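Local coordinates for 7,8-dihydro-6-hydroxymethylpterin pyrophosphokinase-dihydropteroate synthase (Plasmodium falciparum, PDB 6JWS), which probably catalyses two consecutive steps of folate biosynthesis, pyrophosphorylation of 6-hydroxymethyl-7,8-dihydropterin by ATP and then condensation with 4-aminobenzoate to 7,8-dihydropteroate, at residues K47-S52 with L562-I567; K101-K106 with I513-K518; L54-P59 with N371-Y376. The protein carries 1 engineered substitution. All coordinates share one frame; numbering follows the deposited sequence.

Interaction 1: K47-S52 with L562-I567; sequences KIINTS and LVLNGI
Strikingly, a bulged strand meets a capped helix end without one direct hydrogen bond. In strand 46-57, I49 and N50 both face V169 of strand 163-172, a classic beta bulge; helix 547-564 ends in a Schellman motif, with G566 as its C-prime residue (phi 83°), I567 N bonding L562 O and G566 N bonding V563 O. The case illustrates how two backbones can meet through C-H donors: L564 CA approaches I49 O at 3.4 Å, and I49 CA approaches L564 O at 3.5 Å. V563, its CG1 anti to the backbone N, crosses N50 obliquely and sets that methyl 3.1 Å from N50 OD1, which also bonds R569 NH2, while N50 ND2 bonds to Y110. K47 runs alongside N565 and reaches it through a water, 3.0 Å from K47 NZ and 2.6 Å from N565 OD1; N565 ND2 is taken by I104 O. The contact joins the antiparallel kinase sheet to a helix of the synthase barrel. T51 places OG1 in the crowded position between its N and carbonyl carbon, donating to a second water at 2.8 Å, and that water donates to V563 O at 3.0 Å and I567 O at 2.8 Å.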
loop_
_atom_site.group_PDB
_atom_site.type_symbol
_atom_site.label_atom_id
_atom_site.label_comp_id
_atom_site.label_asym_id
_atom_site.label_seq_id
_atom_site.Cartn_x
_atom_site.Cartn_y
_atom_site.Cartn_z
ATOM N N LYS B 47 -43.123 -9.936 -10.965
ATOM C CA LYS B 47 -42.319 -9.387 -9.893
ATOM C C LYS B 47 -40.837 -9.741 -10.049
ATOM O O LYS B 47 -40.479 -10.920 -10.051
ATOM C CB LYS B 47 -42.842 -9.883 -8.544
ATOM C CG LYS B 47 -42.073 -9.276 -7.388
ATOM C CD LYS B 47 -42.517 -9.660 -6.008
ATOM C CE LYS B 47 -42.080 -8.541 -5.087
ATOM N NZ LYS B 47 -41.747 -9.072 -3.755
ATOM N N ILE B 48 -39.982 -8.709 -10.076
ATOM C CA ILE B 48 -38.540 -8.900 -10.016
ATOM C C ILE B 48 -38.126 -9.359 -8.617
ATOM O O ILE B 48 -38.325 -8.646 -7.637
ATOM C CB ILE B 48 -37.799 -7.614 -10.426
ATOM C CG1 ILE B 48 -38.149 -7.221 -11.862
ATOM C CG2 ILE B 48 -36.293 -7.791 -10.233
ATOM C CD1 ILE B 48 -37.668 -5.845 -12.270
ATOM N N ILE B 49 -37.515 -10.545 -8.539
ATOM C CA ILE B 49 -37.152 -11.138 -7.264
ATOM C C ILE B 49 -35.657 -11.439 -7.224
ATOM O O ILE B 49 -35.203 -12.045 -6.257
ATOM C CB ILE B 49 -37.960 -12.424 -6.988
ATOM C CG1 ILE B 49 -37.856 -13.415 -8.149
ATOM C CG2 ILE B 49 -39.408 -12.134 -6.610
ATOM C CD1 ILE B 49 -38.428 -14.769 -7.828
ATOM N N ASN B 50 -34.904 -11.067 -8.278
ATOM C CA ASN B 50 -33.454 -11.198 -8.275
ATOM C C ASN B 50 -32.849 -10.314 -9.370
ATOM O O ASN B 50 -33.499 -10.022 -10.364
ATOM C CB ASN B 50 -32.992 -12.664 -8.291
ATOM C CG ASN B 50 -31.642 -12.848 -7.625
ATOM O OD1 ASN B 50 -30.881 -11.887 -7.452
ATOM N ND2 ASN B 50 -31.325 -14.072 -7.254
ATOM N N THR B 51 -31.624 -9.825 -9.146
ATOM C CA THR B 51 -30.874 -9.068 -10.128
ATOM C C THR B 51 -29.401 -9.405 -9.938
ATOM O O THR B 51 -29.001 -9.830 -8.859
ATOM C CB THR B 51 -31.041 -7.547 -9.976
ATOM O OG1 THR B 51 -30.915 -7.141 -8.607
ATOM C CG2 THR B 51 -32.333 -7.000 -10.555
ATOM N N SER B 52 -28.603 -9.220 -10.989
ATOM C CA SER B 52 -27.161 -9.338 -10.912
ATOM C C SER B 52 -26.607 -7.927 -10.735
ATOM O O SER B 52 -27.380 -6.974 -10.760
ATOM C CB SER B 52 -26.645 -9.948 -12.192
ATOM O OG SER B 52 -26.755 -9.014 -13.274
ATOM N N LEU B 562 -33.226 -7.612 0.397
ATOM C CA LEU B 562 -33.548 -6.469 -0.442
ATOM C C LEU B 562 -33.712 -6.915 -1.892
ATOM O O LEU B 562 -34.632 -6.475 -2.582
ATOM C CB LEU B 562 -32.457 -5.398 -0.319
ATOM C CG LEU B 562 -32.747 -4.329 0.730
ATOM C CD1 LEU B 562 -32.623 -4.875 2.146
ATOM C CD2 LEU B 562 -31.850 -3.116 0.528
ATOM N N VAL B 563 -32.804 -7.774 -2.354
ATOM C CA VAL B 563 -32.809 -8.198 -3.745
ATOM C C VAL B 563 -34.062 -9.037 -4.042
ATOM O O VAL B 563 -34.663 -8.892 -5.108
ATOM C CB VAL B 563 -31.477 -8.901 -4.099
ATOM C CG1 VAL B 563 -31.611 -9.916 -5.214
ATOM C CG2 VAL B 563 -30.359 -7.898 -4.388
ATOM N N LEU B 564 -34.482 -9.882 -3.088
ATOM C CA LEU B 564 -35.722 -10.632 -3.239
ATOM C C LEU B 564 -36.885 -9.662 -3.448
ATOM O O LEU B 564 -37.882 -9.995 -4.070
ATOM C CB LEU B 564 -35.958 -11.444 -1.964
ATOM C CG LEU B 564 -37.245 -12.277 -1.914
ATOM C CD1 LEU B 564 -37.247 -13.369 -2.993
ATOM C CD2 LEU B 564 -37.380 -12.926 -0.536
ATOM N N ASN B 565 -36.742 -8.440 -2.930
ATOM C CA ASN B 565 -37.859 -7.515 -2.932
ATOM C C ASN B 565 -37.687 -6.525 -4.079
ATOM O O ASN B 565 -38.320 -5.477 -4.087
ATOM C CB ASN B 565 -38.067 -6.914 -1.533
ATOM C CG ASN B 565 -38.813 -7.883 -0.641
ATOM O OD1 ASN B 565 -40.039 -7.989 -0.758
ATOM N ND2 ASN B 565 -38.102 -8.603 0.221
ATOM N N GLY B 566 -36.765 -6.852 -4.995
ATOM C CA GLY B 566 -36.601 -6.120 -6.237
ATOM C C GLY B 566 -35.750 -4.865 -6.116
ATOM O O GLY B 566 -35.812 -3.998 -6.981
ATOM N N ILE B 567 -34.950 -4.750 -5.048
ATOM C CA ILE B 567 -33.948 -3.693 -5.023
ATOM C C ILE B 567 -32.784 -4.151 -5.902
ATOM O O ILE B 567 -32.269 -5.246 -5.723
ATOM C CB ILE B 567 -33.508 -3.354 -3.584
ATOM C CG1 ILE B 567 -34.709 -2.969 -2.707
ATOM C CG2 ILE B 567 -32.428 -2.270 -3.589
ATOM C CD1 ILE B 567 -35.613 -1.905 -3.321
HETATM O O HOH W 1 -41.457 -6.500 -2.303
HETATM O O HOH W 2 -33.401 -7.261 -7.258
#

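Interaction 2: K101-K106 with I513-K518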
loop_
_atom_site.group_PDB
_atom_site.type_symbol
_atom_site.label_atom_id
_atom_site.label_comp_id
_atom_site.label_asym_id
_atom_site.label_seq_id
_atom_site.Cartn_x
_atom_site.Cartn_y
_atom_site.Cartn_z
ATOM N N LYS B 101 -46.610 -3.634 -3.815
ATOM C CA LYS B 101 -45.261 -3.349 -3.346
ATOM C C LYS B 101 -44.964 -4.069 -2.028
ATOM O O LYS B 101 -43.907 -3.844 -1.443
ATOM C CB LYS B 101 -45.038 -1.835 -3.237
ATOM C CG LYS B 101 -44.837 -1.112 -4.564
ATOM C CD LYS B 101 -44.472 0.368 -4.429
ATOM C CE LYS B 101 -42.999 0.654 -4.187
ATOM N NZ LYS B 101 -42.758 2.111 -4.030
ATOM N N GLU B 102 -45.883 -4.939 -1.584
ATOM C CA GLU B 102 -45.758 -5.674 -0.333
ATOM C C GLU B 102 -44.416 -6.403 -0.261
ATOM O O GLU B 102 -43.908 -6.882 -1.278
ATOM C CB GLU B 102 -46.840 -6.748 -0.236
ATOM C CG GLU B 102 -48.184 -6.245 0.256
ATOM C CD GLU B 102 -49.153 -7.340 0.694
ATOM O OE1 GLU B 102 -48.898 -8.529 0.371
ATOM O OE2 GLU B 102 -50.167 -7.007 1.359
ATOM N N LEU B 103 -43.903 -6.548 0.969
ATOM C CA LEU B 103 -42.652 -7.238 1.239
ATOM C C LEU B 103 -42.912 -8.734 1.328
ATOM O O LEU B 103 -43.910 -9.147 1.904
ATOM C CB LEU B 103 -42.060 -6.756 2.569
ATOM C CG LEU B 103 -41.426 -5.370 2.579
ATOM C CD1 LEU B 103 -40.787 -5.112 3.932
ATOM C CD2 LEU B 103 -40.424 -5.193 1.446
ATOM N N ILE B 104 -41.960 -9.522 0.810
ATOM C CA ILE B 104 -41.937 -10.968 0.944
ATOM C C ILE B 104 -40.601 -11.369 1.571
ATOM O O ILE B 104 -39.594 -10.673 1.402
ATOM C CB ILE B 104 -42.136 -11.609 -0.442
ATOM C CG1 ILE B 104 -40.967 -11.293 -1.386
ATOM C CG2 ILE B 104 -43.480 -11.192 -1.044
ATOM C CD1 ILE B 104 -41.015 -12.032 -2.703
ATOM N N ASP B 105 -40.600 -12.480 2.313
ATOM C CA ASP B 105 -39.362 -13.014 2.850
ATOM C C ASP B 105 -39.018 -14.338 2.170
ATOM O O ASP B 105 -37.996 -14.947 2.469
ATOM C CB ASP B 105 -39.376 -13.090 4.380
ATOM C CG ASP B 105 -40.464 -13.974 4.972
ATOM O OD1 ASP B 105 -41.223 -14.599 4.183
ATOM O OD2 ASP B 105 -40.557 -14.013 6.229
ATOM N N LYS B 106 -39.862 -14.773 1.232
ATOM C CA LYS B 106 -39.608 -16.005 0.511
ATOM C C LYS B 106 -40.547 -16.087 -0.681
ATOM O O LYS B 106 -41.555 -15.389 -0.746
ATOM C CB LYS B 106 -39.770 -17.231 1.416
ATOM C CG LYS B 106 -39.198 -18.525 0.849
ATOM C CD LYS B 106 -38.903 -19.609 1.882
ATOM C CE LYS B 106 -38.083 -20.742 1.293
ATOM N NZ LYS B 106 -37.701 -21.757 2.305
ATOM N N ILE B 513 -39.208 0.580 4.837
ATOM C CA ILE B 513 -38.442 1.673 4.243
ATOM C C ILE B 513 -37.917 1.257 2.870
ATOM O O ILE B 513 -37.619 2.117 2.043
ATOM C CB ILE B 513 -37.316 2.149 5.191
ATOM C CG1 ILE B 513 -36.846 3.570 4.868
ATOM C CG2 ILE B 513 -36.150 1.161 5.260
ATOM C CD1 ILE B 513 -36.031 4.196 5.978
ATOM N N ILE B 514 -37.825 -0.058 2.647
ATOM C CA ILE B 514 -37.287 -0.666 1.436
ATOM C C ILE B 514 -38.194 -0.359 0.243
ATOM O O ILE B 514 -37.714 -0.068 -0.854
ATOM C CB ILE B 514 -37.060 -2.175 1.680
ATOM C CG1 ILE B 514 -35.734 -2.411 2.400
ATOM C CG2 ILE B 514 -37.179 -3.023 0.418
ATOM C CD1 ILE B 514 -35.711 -3.704 3.191
ATOM N N LYS B 515 -39.506 -0.338 0.484
ATOM C CA LYS B 515 -40.473 0.011 -0.545
ATOM C C LYS B 515 -40.269 1.445 -1.014
ATOM O O LYS B 515 -40.646 1.791 -2.129
ATOM C CB LYS B 515 -41.908 -0.054 -0.016
ATOM C CG LYS B 515 -42.406 -1.413 0.463
ATOM C CD LYS B 515 -43.875 -1.278 0.812
ATOM C CE LYS B 515 -44.255 -1.830 2.167
ATOM N NZ LYS B 515 -45.153 -0.916 2.916
ATOM N N LEU B 516 -39.666 2.281 -0.171
ATOM C CA LEU B 516 -39.420 3.655 -0.554
ATOM C C LEU B 516 -38.228 3.761 -1.510
ATOM O O LEU B 516 -38.042 4.829 -2.084
ATOM C CB LEU B 516 -39.190 4.500 0.708
ATOM C CG LEU B 516 -40.355 4.627 1.703
ATOM C CD1 LEU B 516 -39.965 5.548 2.860
ATOM C CD2 LEU B 516 -41.605 5.179 1.019
ATOM N N LEU B 517 -37.413 2.695 -1.680
ATOM C CA LEU B 517 -36.219 2.781 -2.529
ATOM C C LEU B 517 -36.591 2.581 -3.997
ATOM O O LEU B 517 -35.718 2.582 -4.870
ATOM C CB LEU B 517 -35.183 1.723 -2.141
ATOM C CG LEU B 517 -34.660 1.773 -0.711
ATOM C CD1 LEU B 517 -33.872 0.509 -0.406
ATOM C CD2 LEU B 517 -33.818 3.023 -0.494
ATOM N N LYS B 518 -37.891 2.404 -4.245
ATOM C CA LYS B 518 -38.437 2.123 -5.563
ATOM C C LYS B 518 -39.634 3.037 -5.816
ATOM O O LYS B 518 -40.512 3.180 -4.970
ATOM C CB LYS B 518 -38.857 0.651 -5.618
ATOM C CG LYS B 518 -37.792 -0.292 -6.156
ATOM C CD LYS B 518 -37.887 -1.750 -5.743
ATOM C CE LYS B 518 -39.275 -2.350 -5.706
ATOM N NZ LYS B 518 -39.531 -2.964 -4.380
#
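The flat groups of this contact are peptide carbonyls, with no aromatic ring or guanidinium among them, and one ammonium stands above two of their planes. K101 NZ lies 26° out of the carbonyl plane of K515 and 37° out of that of K518, so that it sits on a lone pair of neither oxygen. Both are nevertheless good hydrogen bonds, 2.9 Å from K101 NZ to K515 O and 2.7 Å from K101 NZ to K518 O. CB of K101 is directed toward 513-518; the chain then bends at chi3 (83°), which brings CE to 3.3 Å from K515 O and turns the nitrogen between the two acceptors. Residues 513-516 have helical backbone angles, and K101 collects its carbonyls from this turn and from the chain just beyond it.

K515 packs its CG and CD against K101 O, each at 3.4 Å, before its NZ runs on to a salt bridge with E512. Further along the loop, L103 crosses I514 at about a right angle, L103 CD2 touching I514 CG2 at 4.0 Å. A loop ahead of helix 108-114 is thereby fastened to the connection between barrel strands 500-503 and 525-529, near the calcium site that includes E99.

K518 NZ bonds to N565 O. The two carbonyl oxygens should favour the charged ammonium form of K101, though K518 NZ, 6.0 Å from K101 NZ, would weakly oppose it, so the contact works as a charge held by neutral backbone oxygens.

Interaction 3: L54-P59 with N371-Y376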
loop_
_atom_site.group_PDB
_atom_site.type_symbol
_atom_site.label_atom_id
_atom_site.label_comp_id
_atom_site.label_asym_id
_atom_site.label_seq_id
_atom_site.Cartn_x
_atom_site.Cartn_y
_atom_site.Cartn_z
ATOM N N LEU B 54 -24.615 -4.801 -12.494
ATOM C CA LEU B 54 -24.445 -4.254 -13.822
ATOM C C LEU B 54 -23.003 -4.524 -14.238
ATOM O O LEU B 54 -22.114 -4.496 -13.390
ATOM C CB LEU B 54 -24.662 -2.750 -13.667
ATOM C CG LEU B 54 -25.627 -2.143 -14.661
ATOM C CD1 LEU B 54 -26.132 -0.792 -14.157
ATOM C CD2 LEU B 54 -24.918 -1.991 -16.006
ATOM N N TYR B 55 -22.774 -4.757 -15.541
ATOM C CA TYR B 55 -21.433 -5.058 -16.025
ATOM C C TYR B 55 -21.144 -4.341 -17.335
ATOM O O TYR B 55 -21.994 -4.272 -18.212
ATOM C CB TYR B 55 -21.238 -6.558 -16.222
ATOM C CG TYR B 55 -21.204 -7.347 -14.940
ATOM C CD1 TYR B 55 -20.019 -7.515 -14.231
ATOM C CD2 TYR B 55 -22.364 -7.902 -14.419
ATOM C CE1 TYR B 55 -19.991 -8.248 -13.054
ATOM C CE2 TYR B 55 -22.346 -8.646 -13.257
ATOM C CZ TYR B 55 -21.157 -8.811 -12.570
ATOM O OH TYR B 55 -21.158 -9.528 -11.405
ATOM N N GLU B 56 -19.923 -3.825 -17.456
ATOM C CA GLU B 56 -19.444 -3.342 -18.737
ATOM C C GLU B 56 -18.605 -4.440 -19.385
ATOM O O GLU B 56 -17.601 -4.888 -18.826
ATOM C CB GLU B 56 -18.632 -2.076 -18.563
ATOM C CG GLU B 56 -17.834 -1.720 -19.804
ATOM C CD GLU B 56 -17.073 -0.447 -19.539
ATOM O OE1 GLU B 56 -17.719 0.621 -19.514
ATOM O OE2 GLU B 56 -15.859 -0.535 -19.281
ATOM N N THR B 57 -19.052 -4.840 -20.575
ATOM C CA THR B 57 -18.655 -6.082 -21.212
ATOM C C THR B 57 -17.975 -5.794 -22.552
ATOM O O THR B 57 -18.443 -4.975 -23.344
ATOM C CB THR B 57 -19.892 -6.978 -21.336
ATOM O OG1 THR B 57 -19.874 -7.835 -20.194
ATOM C CG2 THR B 57 -19.939 -7.792 -22.609
ATOM N N VAL B 58 -16.857 -6.480 -22.787
ATOM C CA VAL B 58 -16.227 -6.519 -24.100
ATOM C C VAL B 58 -16.615 -7.840 -24.766
ATOM O O VAL B 58 -16.434 -8.903 -24.170
ATOM C CB VAL B 58 -14.693 -6.360 -24.007
ATOM C CG1 VAL B 58 -14.010 -6.656 -25.336
ATOM C CG2 VAL B 58 -14.298 -4.976 -23.511
ATOM N N PRO B 59 -17.173 -7.819 -26.003
ATOM C CA PRO B 59 -17.591 -9.051 -26.683
ATOM C C PRO B 59 -16.489 -10.101 -26.851
ATOM O O PRO B 59 -15.305 -9.821 -26.654
ATOM C CB PRO B 59 -18.122 -8.567 -28.041
ATOM C CG PRO B 59 -18.477 -7.117 -27.805
ATOM C CD PRO B 59 -17.460 -6.614 -26.799
ATOM N N ASN B 371 -11.482 -6.934 -18.629
ATOM C CA ASN B 371 -12.323 -6.084 -19.459
ATOM C C ASN B 371 -13.801 -6.432 -19.284
ATOM O O ASN B 371 -14.604 -6.219 -20.186
ATOM C CB ASN B 371 -11.937 -6.171 -20.937
ATOM C CG ASN B 371 -10.570 -5.594 -21.245
ATOM O OD1 ASN B 371 -10.110 -4.660 -20.587
ATOM N ND2 ASN B 371 -9.914 -6.149 -22.249
ATOM N N ASN B 372 -14.161 -6.996 -18.135
ATOM C CA ASN B 372 -15.561 -7.267 -17.850
ATOM C C ASN B 372 -15.838 -6.756 -16.440
ATOM O O ASN B 372 -15.658 -7.487 -15.471
ATOM C CB ASN B 372 -15.905 -8.743 -18.064
ATOM C CG ASN B 372 -15.816 -9.146 -19.520
ATOM O OD1 ASN B 372 -16.662 -8.758 -20.318
ATOM N ND2 ASN B 372 -14.789 -9.901 -19.882
ATOM N N LYS B 373 -16.212 -5.477 -16.349
ATOM C CA LYS B 373 -16.127 -4.719 -15.109
ATOM C C LYS B 373 -17.477 -4.698 -14.393
ATOM O O LYS B 373 -18.506 -4.332 -14.979
ATOM C CB LYS B 373 -15.681 -3.288 -15.399
ATOM C CG LYS B 373 -14.267 -3.158 -15.950
ATOM C CD LYS B 373 -13.790 -1.719 -15.933
ATOM C CE LYS B 373 -12.406 -1.493 -16.513
ATOM N NZ LYS B 373 -12.085 -0.043 -16.516
ATOM N N ARG B 374 -17.433 -5.071 -13.108
ATOM C CA ARG B 374 -18.560 -4.923 -12.195
ATOM C C ARG B 374 -18.850 -3.436 -11.948
ATOM O O ARG B 374 -17.949 -2.637 -11.666
ATOM C CB ARG B 374 -18.294 -5.732 -10.921
ATOM C CG ARG B 374 -19.445 -5.727 -9.916
ATOM C CD ARG B 374 -19.899 -7.145 -9.646
ATOM N NE ARG B 374 -19.015 -7.794 -8.732
ATOM C CZ ARG B 374 -18.680 -9.065 -8.746
ATOM N NH1 ARG B 374 -19.158 -9.890 -9.659
ATOM N NH2 ARG B 374 -17.829 -9.498 -7.834
ATOM N N ILE B 375 -20.134 -3.068 -12.033
ATOM C CA ILE B 375 -20.559 -1.689 -11.839
ATOM C C ILE B 375 -21.490 -1.602 -10.629
ATOM O O ILE B 375 -22.336 -2.471 -10.441
ATOM C CB ILE B 375 -21.264 -1.205 -13.120
ATOM C CG1 ILE B 375 -20.265 -0.932 -14.251
ATOM C CG2 ILE B 375 -22.148 0.004 -12.840
ATOM C CD1 ILE B 375 -20.926 -0.836 -15.621
ATOM N N TYR B 376 -21.381 -0.503 -9.857
ATOM C CA TYR B 376 -22.409 -0.167 -8.874
ATOM C C TYR B 376 -22.956 1.230 -9.183
ATOM O O TYR B 376 -22.309 1.983 -9.915
ATOM C CB TYR B 376 -21.879 -0.295 -7.436
ATOM C CG TYR B 376 -20.898 0.779 -7.036
ATOM C CD1 TYR B 376 -19.567 0.684 -7.409
ATOM C CD2 TYR B 376 -21.278 1.897 -6.297
ATOM C CE1 TYR B 376 -18.633 1.634 -7.039
ATOM C CE2 TYR B 376 -20.353 2.872 -5.932
ATOM C CZ TYR B 376 -19.020 2.736 -6.298
ATOM O OH TYR B 376 -18.055 3.656 -5.979
HETATM O O HOH W 3 -14.019 0.955 -18.601
#
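Backbone bonds come first, making strands 46-57 and 372-377 antiparallel neighbours in the kinase sheet, which the hairpin of 372-377 and 382-384 extends to six strands. In the hydrogen-bonded pair L54 and I375, I375 N donates to L54 O at 2.8 Å. E56 and K373 form the next such pair, with E56 N to K373 O and K373 N to E56 O both at 2.9 Å. At the end of the strand N372 OD1 receives weak bonds from T57 OG1 and V58 N, while N372 ND2 bonds to I368 O.

Polar side chains follow. On the face of Y55 and R374, a non-hydrogen-bonded pair, the two run side by side. R374 leaves with CG anti to the backbone N (chi1 -176°), bends at chi2 and chi3, lays CD 3.6 Å from Y55 CE1 and donates from NH1 to Y55 OH at 2.7 Å, fairly straight (158°) and in the guanidinium plane, the planes of ring and guanidinium being turned 74° from each other. D335 also bonds Y55 OH, and E599 pairs with R374 NH2. On the face of E56 and K373, a water donates to E56 OE2 at 2.5 Å and accepts from K373 NZ at 3.0 Å; E56 OE1 bonds Y164 and Y384, and K373 has a salt bridge with E387.

Apolar contact is carried by L54 and I375, which cross obliquely with L54 CB 3.8 Å from I375 CB.

The tyrosine hydroxyl is held between guanidinium and carboxylate, which would polarise it, while the opposite charges of E56 and K373 are bridged by water.

How the interactions relate
From the N terminus, strand 46-57 supplies 47-52 and then 54-59, the first halves of interactions 1 and 3, and the loop at 101-106 opens interaction 2. Segment 371-376 closes interaction 3 first, adding a strand to the kinase sheet just ahead of the barrel. Interaction 2 closes next, at 513-518, so the loops of 2 and 3 cross; interaction 1 closes last, at 562-567, enclosing both. Interactions 1 and 2 touch, with centres 10 Å apart, and join the kinase part to one side of the barrel. Interaction 3, about 20 Å from interaction 1 between centres, lies at the far end of strand 46-57 and pairs it with the chain that leads into the barrel.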